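Local coordinates for protein peptide chain release factor 2 (PDB 2IHR) that recognises the stop codons UGA and UAA on the ribosome and directs release of the finished peptide through its GGQ motif, at residues V251-C262 with L274-L283; T127-L137 with E161-I169. All coordinates share one frame; numbering follows the deposited sequence.

Contact 1 (V251-C262 with L274-L283); sequences VVHLPTGITVTC and LALKILKARL
The carbonyl oxygen of His253, whose imidazole packs on Leu283, is gripped by three donors from the turn that follows it. Thr256 N and Gly257 N each lie 2.7 Å from His253 O, and Thr256 OG1 reaches it in the carbonyl plane, on a lone pair. The same OG1 accepts from Ile258 N at 2.8 Å, forming an ST turn; chi1 of 69° sets it between the backbone N and the carbonyl carbon of Thr256, from where it reaches both. The His253 ring is covered on both faces: Leu283 CD1 makes a CH-pi contact 4.3 Å from the centroid and 4° off the normal, and Pro255 CD covers the opposite face.

This turn closes an antiparallel hairpin of the three-stranded sheet in the RF-1 domain, whose GGQ loop joins strands 227-232 and 248-253. Helix 268-294 lies along one side of the hairpin, its segment running roughly antiparallel to strand 258-262 (149°). Val260 spans one turn of the helix, CG1 4.0 Å from Ala275 CB and CG2 3.6 Å from Leu279 CB. At the margin, Ile258 CG2 sits over the guanidinium face of Arg282, 3.7 Å from CZ, while Thr259 O lies near the guanidinium plane, too poorly angled toward NH1 to bond.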
# COMPACT_ATOMS: atom_id res chain seq x y z
N VAL A 251 4.82 7.43 -22.72
CA VAL A 251 3.56 7.03 -23.32
C VAL A 251 2.46 7.98 -22.90
O VAL A 251 2.30 8.29 -21.73
CB VAL A 251 3.14 5.66 -22.90
CG1 VAL A 251 1.82 5.33 -23.61
CG2 VAL A 251 4.21 4.66 -23.23
N VAL A 252 1.67 8.42 -23.86
CA VAL A 252 0.58 9.34 -23.57
C VAL A 252 -0.69 8.62 -23.92
O VAL A 252 -0.71 7.82 -24.85
CB VAL A 252 0.66 10.60 -24.44
CG1 VAL A 252 -0.37 11.58 -23.96
CG2 VAL A 252 2.07 11.21 -24.40
N HIS A 253 -1.76 8.87 -23.18
CA HIS A 253 -3.02 8.21 -23.47
C HIS A 253 -4.04 9.25 -23.83
O HIS A 253 -4.86 9.68 -23.02
CB HIS A 253 -3.51 7.38 -22.30
CG HIS A 253 -4.81 6.71 -22.57
ND1 HIS A 253 -6.00 7.16 -22.06
CD2 HIS A 253 -5.11 5.65 -23.37
CE1 HIS A 253 -6.99 6.41 -22.52
NE2 HIS A 253 -6.47 5.49 -23.32
N LEU A 254 -3.95 9.65 -25.09
CA LEU A 254 -4.77 10.65 -25.75
C LEU A 254 -6.20 10.84 -25.23
O LEU A 254 -6.61 11.96 -24.94
CB LEU A 254 -4.75 10.33 -27.25
CG LEU A 254 -3.31 10.12 -27.76
CD1 LEU A 254 -3.31 9.46 -29.13
CD2 LEU A 254 -2.57 11.45 -27.78
N PRO A 255 -6.96 9.76 -25.11
CA PRO A 255 -8.34 9.91 -24.62
C PRO A 255 -8.41 10.62 -23.26
O PRO A 255 -9.36 11.35 -22.98
CB PRO A 255 -8.84 8.46 -24.52
CG PRO A 255 -8.04 7.72 -25.55
CD PRO A 255 -6.65 8.36 -25.45
N THR A 256 -7.38 10.41 -22.43
CA THR A 256 -7.33 10.98 -21.09
C THR A 256 -6.27 12.03 -20.83
O THR A 256 -6.48 12.93 -20.03
CB THR A 256 -7.05 9.92 -20.07
OG1 THR A 256 -5.70 9.49 -20.26
CG2 THR A 256 -8.00 8.72 -20.23
N GLY A 257 -5.12 11.91 -21.48
CA GLY A 257 -4.06 12.87 -21.24
C GLY A 257 -3.13 12.26 -20.21
O GLY A 257 -2.08 12.82 -19.90
N ILE A 258 -3.54 11.11 -19.68
CA ILE A 258 -2.73 10.39 -18.72
C ILE A 258 -1.40 10.11 -19.42
O ILE A 258 -1.38 9.72 -20.58
CB ILE A 258 -3.40 9.06 -18.28
CG1 ILE A 258 -4.65 9.38 -17.48
CG2 ILE A 258 -2.44 8.19 -17.44
CD1 ILE A 258 -5.30 8.17 -16.84
N THR A 259 -0.28 10.34 -18.74
CA THR A 259 0.99 10.06 -19.37
C THR A 259 1.93 9.38 -18.39
O THR A 259 1.89 9.65 -17.19
CB THR A 259 1.62 11.34 -19.96
OG1 THR A 259 2.79 11.71 -19.23
CG2 THR A 259 0.62 12.48 -19.93
N VAL A 260 2.76 8.47 -18.91
CA VAL A 260 3.71 7.71 -18.12
C VAL A 260 5.08 7.68 -18.81
O VAL A 260 5.18 7.27 -19.96
CB VAL A 260 3.26 6.23 -17.97
CG1 VAL A 260 4.28 5.45 -17.15
CG2 VAL A 260 1.87 6.14 -17.37
N THR A 261 6.11 8.12 -18.09
CA THR A 261 7.48 8.13 -18.60
C THR A 261 8.27 7.03 -17.87
O THR A 261 7.96 6.69 -16.74
CB THR A 261 8.06 9.48 -18.38
OG1 THR A 261 7.12 10.45 -18.86
CG2 THR A 261 9.39 9.60 -19.11
N CYS A 262 9.28 6.45 -18.51
CA CYS A 262 9.98 5.35 -17.88
C CYS A 262 11.37 5.08 -18.36
O CYS A 262 11.55 4.51 -19.43
CB CYS A 262 9.18 4.07 -18.05
SG CYS A 262 10.01 2.55 -17.45
N LEU A 274 6.88 -1.54 -19.29
CA LEU A 274 6.60 -1.05 -17.94
C LEU A 274 5.66 0.15 -18.01
O LEU A 274 4.61 0.16 -17.36
CB LEU A 274 7.91 -0.67 -17.24
CG LEU A 274 7.93 -0.39 -15.74
CD1 LEU A 274 7.68 -1.68 -14.94
CD2 LEU A 274 9.26 0.19 -15.37
N ALA A 275 6.05 1.16 -18.79
CA ALA A 275 5.28 2.40 -18.96
C ALA A 275 3.83 2.12 -19.21
O ALA A 275 2.94 2.87 -18.76
CB ALA A 275 5.81 3.22 -20.14
N LEU A 276 3.60 1.02 -19.93
CA LEU A 276 2.26 0.58 -20.31
C LEU A 276 1.58 -0.21 -19.21
O LEU A 276 0.35 -0.21 -19.10
CB LEU A 276 2.33 -0.27 -21.59
CG LEU A 276 2.68 0.37 -22.95
CD1 LEU A 276 2.94 -0.75 -23.92
CD2 LEU A 276 1.53 1.27 -23.45
N LYS A 277 2.39 -0.91 -18.42
CA LYS A 277 1.91 -1.72 -17.31
C LYS A 277 1.41 -0.75 -16.23
O LYS A 277 0.35 -0.97 -15.63
CB LYS A 277 3.02 -2.63 -16.79
CG LYS A 277 2.55 -4.07 -16.61
CD LYS A 277 3.61 -4.97 -16.01
CE LYS A 277 4.77 -5.14 -16.96
NZ LYS A 277 5.48 -6.41 -16.68
N ILE A 278 2.17 0.32 -16.00
CA ILE A 278 1.77 1.36 -15.05
C ILE A 278 0.53 2.07 -15.61
O ILE A 278 -0.52 2.09 -14.96
CB ILE A 278 2.87 2.47 -14.79
CG1 ILE A 278 3.87 2.03 -13.70
CG2 ILE A 278 2.20 3.73 -14.22
CD1 ILE A 278 4.86 1.01 -14.09
N LEU A 279 0.65 2.62 -16.81
CA LEU A 279 -0.46 3.33 -17.45
C LEU A 279 -1.78 2.59 -17.35
O LEU A 279 -2.83 3.16 -17.01
CB LEU A 279 -0.15 3.59 -18.92
CG LEU A 279 -1.04 4.63 -19.64
CD1 LEU A 279 -1.76 3.97 -20.81
CD2 LEU A 279 -2.04 5.27 -18.67
N LYS A 280 -1.73 1.31 -17.66
CA LYS A 280 -2.94 0.53 -17.62
C LYS A 280 -3.57 0.64 -16.23
O LYS A 280 -4.77 0.95 -16.09
CB LYS A 280 -2.63 -0.93 -17.99
CG LYS A 280 -2.76 -1.27 -19.51
CD LYS A 280 -2.05 -2.59 -19.85
CE LYS A 280 -2.63 -3.29 -21.05
NZ LYS A 280 -3.38 -4.53 -20.67
N ALA A 281 -2.74 0.41 -15.22
CA ALA A 281 -3.16 0.45 -13.82
C ALA A 281 -3.70 1.80 -13.33
O ALA A 281 -4.48 1.85 -12.39
CB ALA A 281 -2.02 0.05 -12.97
N ARG A 282 -3.27 2.88 -13.97
CA ARG A 282 -3.75 4.20 -13.60
C ARG A 282 -5.14 4.45 -14.18
O ARG A 282 -5.96 5.16 -13.60
CB ARG A 282 -2.77 5.25 -14.10
CG ARG A 282 -1.45 5.24 -13.37
CD ARG A 282 -0.62 6.43 -13.75
NE ARG A 282 -1.47 7.59 -13.57
CZ ARG A 282 -1.19 8.80 -14.03
NH1 ARG A 282 -0.08 9.07 -14.71
NH2 ARG A 282 -2.07 9.76 -13.79
N LEU A 283 -5.40 3.84 -15.34
CA LEU A 283 -6.69 3.96 -15.99
C LEU A 283 -7.65 3.13 -15.17
O LEU A 283 -8.78 3.53 -14.91
CB LEU A 283 -6.58 3.41 -17.41
CG LEU A 283 -5.72 4.25 -18.36
CD1 LEU A 283 -5.34 3.47 -19.62
CD2 LEU A 283 -6.51 5.52 -18.70

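Contact 2 (T127-L137 with E161-I169); sequences TEACDWAEMLL and EAGIDYAQI
Residues 161-164 are laid against the first turns of helix 127-137 so closely that Gly163 CA comes within 4.2 Å of Asp131 CA, after which the strand draws off until Leu137 CA and Ala167 CA are 7.6 Å apart. The close end is fixed by one hydrogen bond, Ile164 N to Cys130 O at 3.2 Å, with an N-H...O angle of 149°. This donor stands 55° out of the carbonyl plane, and Glu134 N, the helical partner of the same oxygen, approaches from the opposite face. Gly163, at positive phi, has no side chain to hold the two backbones apart.

Side chains extend the contact in both directions. Toward the start of the helix, Thr127 CG2 meets Ala162 CB at 3.7 Å. Ile164 has chi1 of 61°, which places CG1 between its backbone N and carbonyl carbon and turns this branch toward the helix; CG1 lies 3.7 Å from Ala133 CB and also borders Glu134. The extended chain of Glu134 carries OE1 alongside Gly163 CA, while its OE2 pairs with Arg138 in a salt bridge. Farther on, Leu137 spans two strand residues, with CG 4.1 Å from Ala167 CB and CD2 4.0 Å from Ile169 CG2.

A classic beta bulge, in which Asp165 and Tyr166 both bond by their backbones to Thr157 of strand 150-158, comes just ahead of the strand residues Ala167 and Ile169 that point to the helix. Helix 127-145 lies over one face of the mixed sheet: Ala133 touches Ile120 of strand 115-122, Leu137 touches Leu156 of strand 150-158, and Trp132 and Leu136 rest on Ala206 of strand 201-213.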
# COMPACT_ATOMS: atom_id res chain seq x y z
N THR A 127 12.37 25.13 -2.83
CA THR A 127 13.43 24.14 -2.85
C THR A 127 13.27 23.17 -1.69
O THR A 127 13.59 21.97 -1.82
CB THR A 127 14.80 24.78 -2.75
OG1 THR A 127 14.83 25.95 -3.56
CG2 THR A 127 15.88 23.79 -3.24
N GLU A 128 12.79 23.70 -0.55
CA GLU A 128 12.58 22.88 0.64
C GLU A 128 11.66 21.71 0.29
O GLU A 128 11.91 20.57 0.72
CB GLU A 128 11.94 23.70 1.76
CG GLU A 128 12.83 24.01 2.95
CD GLU A 128 13.20 22.79 3.84
OE1 GLU A 128 14.24 22.14 3.56
OE2 GLU A 128 12.45 22.50 4.81
N ALA A 129 10.62 21.97 -0.50
CA ALA A 129 9.72 20.88 -0.87
C ALA A 129 10.33 19.77 -1.77
O ALA A 129 9.88 18.62 -1.77
CB ALA A 129 8.43 21.44 -1.50
N CYS A 130 11.34 20.11 -2.55
CA CYS A 130 11.93 19.11 -3.44
C CYS A 130 12.82 18.19 -2.61
O CYS A 130 12.88 16.98 -2.85
CB CYS A 130 12.76 19.78 -4.57
SG CYS A 130 11.86 20.94 -5.65
N ASP A 131 13.51 18.78 -1.65
CA ASP A 131 14.38 18.03 -0.76
C ASP A 131 13.49 17.06 0.04
O ASP A 131 13.79 15.86 0.15
CB ASP A 131 15.13 19.02 0.14
CG ASP A 131 16.24 18.36 0.97
OD1 ASP A 131 16.93 17.44 0.46
OD2 ASP A 131 16.44 18.80 2.14
N TRP A 132 12.38 17.59 0.56
CA TRP A 132 11.42 16.80 1.34
C TRP A 132 10.88 15.61 0.53
O TRP A 132 10.71 14.51 1.05
CB TRP A 132 10.28 17.72 1.78
CG TRP A 132 9.16 17.11 2.62
CD1 TRP A 132 7.84 17.44 2.56
CD2 TRP A 132 9.27 16.09 3.64
NE1 TRP A 132 7.12 16.69 3.47
CE2 TRP A 132 7.98 15.86 4.14
CE3 TRP A 132 10.35 15.35 4.18
CZ2 TRP A 132 7.72 14.93 5.14
CZ3 TRP A 132 10.08 14.42 5.20
CH2 TRP A 132 8.79 14.22 5.65
N ALA A 133 10.57 15.84 -0.73
CA ALA A 133 10.07 14.79 -1.59
C ALA A 133 11.16 13.65 -1.73
O ALA A 133 10.86 12.43 -1.69
CB ALA A 133 9.71 15.40 -2.94
N GLU A 134 12.41 14.05 -1.89
CA GLU A 134 13.47 13.08 -2.01
C GLU A 134 13.59 12.31 -0.67
O GLU A 134 13.93 11.12 -0.64
CB GLU A 134 14.77 13.81 -2.33
CG GLU A 134 15.92 12.89 -2.65
CD GLU A 134 17.14 13.68 -3.04
OE1 GLU A 134 16.94 14.73 -3.66
OE2 GLU A 134 18.27 13.26 -2.72
N MET A 135 13.28 13.01 0.42
CA MET A 135 13.34 12.42 1.73
C MET A 135 12.33 11.32 1.91
O MET A 135 12.63 10.23 2.45
CB MET A 135 13.16 13.49 2.80
CG MET A 135 14.36 14.50 2.89
SD MET A 135 14.27 15.38 4.47
CE MET A 135 14.03 17.04 3.90
N LEU A 136 11.11 11.61 1.48
CA LEU A 136 10.05 10.64 1.56
C LEU A 136 10.44 9.44 0.66
O LEU A 136 10.20 8.29 1.04
CB LEU A 136 8.74 11.29 1.09
CG LEU A 136 8.06 12.34 2.01
CD1 LEU A 136 7.11 13.24 1.20
CD2 LEU A 136 7.29 11.63 3.14
N LEU A 137 11.03 9.72 -0.52
CA LEU A 137 11.46 8.68 -1.49
C LEU A 137 12.46 7.74 -0.83
O LEU A 137 12.40 6.53 -0.99
CB LEU A 137 12.16 9.31 -2.71
CG LEU A 137 12.16 8.61 -4.12
CD1 LEU A 137 13.49 8.84 -4.81
CD2 LEU A 137 11.87 7.14 -4.04
N GLU A 161 16.74 23.49 -8.41
CA GLU A 161 17.90 23.71 -7.54
C GLU A 161 18.32 22.48 -6.70
O GLU A 161 19.52 22.25 -6.47
CB GLU A 161 17.63 24.90 -6.63
CG GLU A 161 17.55 26.23 -7.35
CD GLU A 161 17.12 27.36 -6.43
OE1 GLU A 161 17.74 27.52 -5.35
OE2 GLU A 161 16.16 28.08 -6.79
N ALA A 162 17.35 21.70 -6.23
CA ALA A 162 17.67 20.53 -5.41
C ALA A 162 16.54 19.53 -5.33
O ALA A 162 15.41 19.79 -5.75
CB ALA A 162 18.07 20.96 -3.98
N GLY A 163 16.88 18.38 -4.76
CA GLY A 163 15.90 17.34 -4.57
C GLY A 163 15.21 16.97 -5.84
O GLY A 163 15.68 17.27 -6.93
N ILE A 164 14.06 16.34 -5.70
CA ILE A 164 13.33 15.91 -6.86
C ILE A 164 12.05 16.67 -7.14
O ILE A 164 11.45 17.24 -6.23
CB ILE A 164 13.02 14.41 -6.72
CG1 ILE A 164 12.14 14.16 -5.48
CG2 ILE A 164 14.34 13.65 -6.73
CD1 ILE A 164 11.54 12.79 -5.39
N ASP A 165 11.64 16.67 -8.41
CA ASP A 165 10.43 17.36 -8.82
C ASP A 165 9.33 16.36 -9.06
O ASP A 165 8.15 16.72 -9.19
CB ASP A 165 10.66 18.16 -10.08
CG ASP A 165 10.78 19.64 -9.80
OD1 ASP A 165 9.91 20.22 -9.10
OD2 ASP A 165 11.76 20.22 -10.29
N TYR A 166 9.73 15.10 -9.11
CA TYR A 166 8.80 14.02 -9.31
C TYR A 166 9.55 12.69 -9.19
O TYR A 166 10.75 12.59 -9.47
CB TYR A 166 8.16 14.18 -10.69
CG TYR A 166 7.27 13.05 -11.15
CD1 TYR A 166 7.81 11.82 -11.55
CD2 TYR A 166 5.86 13.19 -11.14
CE1 TYR A 166 7.01 10.75 -11.91
CE2 TYR A 166 5.03 12.11 -11.50
CZ TYR A 166 5.62 10.89 -11.88
OH TYR A 166 4.85 9.79 -12.20
N ALA A 167 8.84 11.66 -8.73
CA ALA A 167 9.44 10.34 -8.59
C ALA A 167 8.30 9.38 -8.56
O ALA A 167 7.24 9.71 -8.04
CB ALA A 167 10.26 10.24 -7.31
N GLN A 168 8.50 8.21 -9.15
CA GLN A 168 7.49 7.15 -9.19
C GLN A 168 8.13 5.76 -9.20
O GLN A 168 8.85 5.40 -10.11
CB GLN A 168 6.60 7.29 -10.42
CG GLN A 168 5.66 6.13 -10.55
CD GLN A 168 4.78 6.27 -11.74
OE1 GLN A 168 5.24 6.13 -12.89
NE2 GLN A 168 3.51 6.57 -11.49
N ILE A 169 7.82 4.99 -8.16
CA ILE A 169 8.38 3.66 -8.02
C ILE A 169 7.39 2.51 -8.00
O ILE A 169 6.17 2.69 -7.83
CB ILE A 169 9.24 3.58 -6.76
CG1 ILE A 169 8.35 3.66 -5.51
CG2 ILE A 169 10.24 4.71 -6.79
CD1 ILE A 169 9.10 3.33 -4.15

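In the fold
From the N terminus, contact 2 comes first: helix 127-145 leads into strand 150-158, and the chain returns at 161-169 to close a loop of 23 intervening residues within the PCRF range. Contact 1 closes later, in the RF-1 range, over the 11 residues that separate hairpin 251-262 from segment 274-283. The two loops follow in series, neither nested nor crossed. Their centres lie 22 Å apart, yet they meet where Ile278 CG2 packs 4.1 Å from Gln168 OE1. Strand 150-158 extends this junction: Leu156 touches Ala167 of contact 2, whereas Val154 touches Leu274 and Ile278 of contact 1, bringing the mixed sheet against the smaller three-stranded, helix-backed unit.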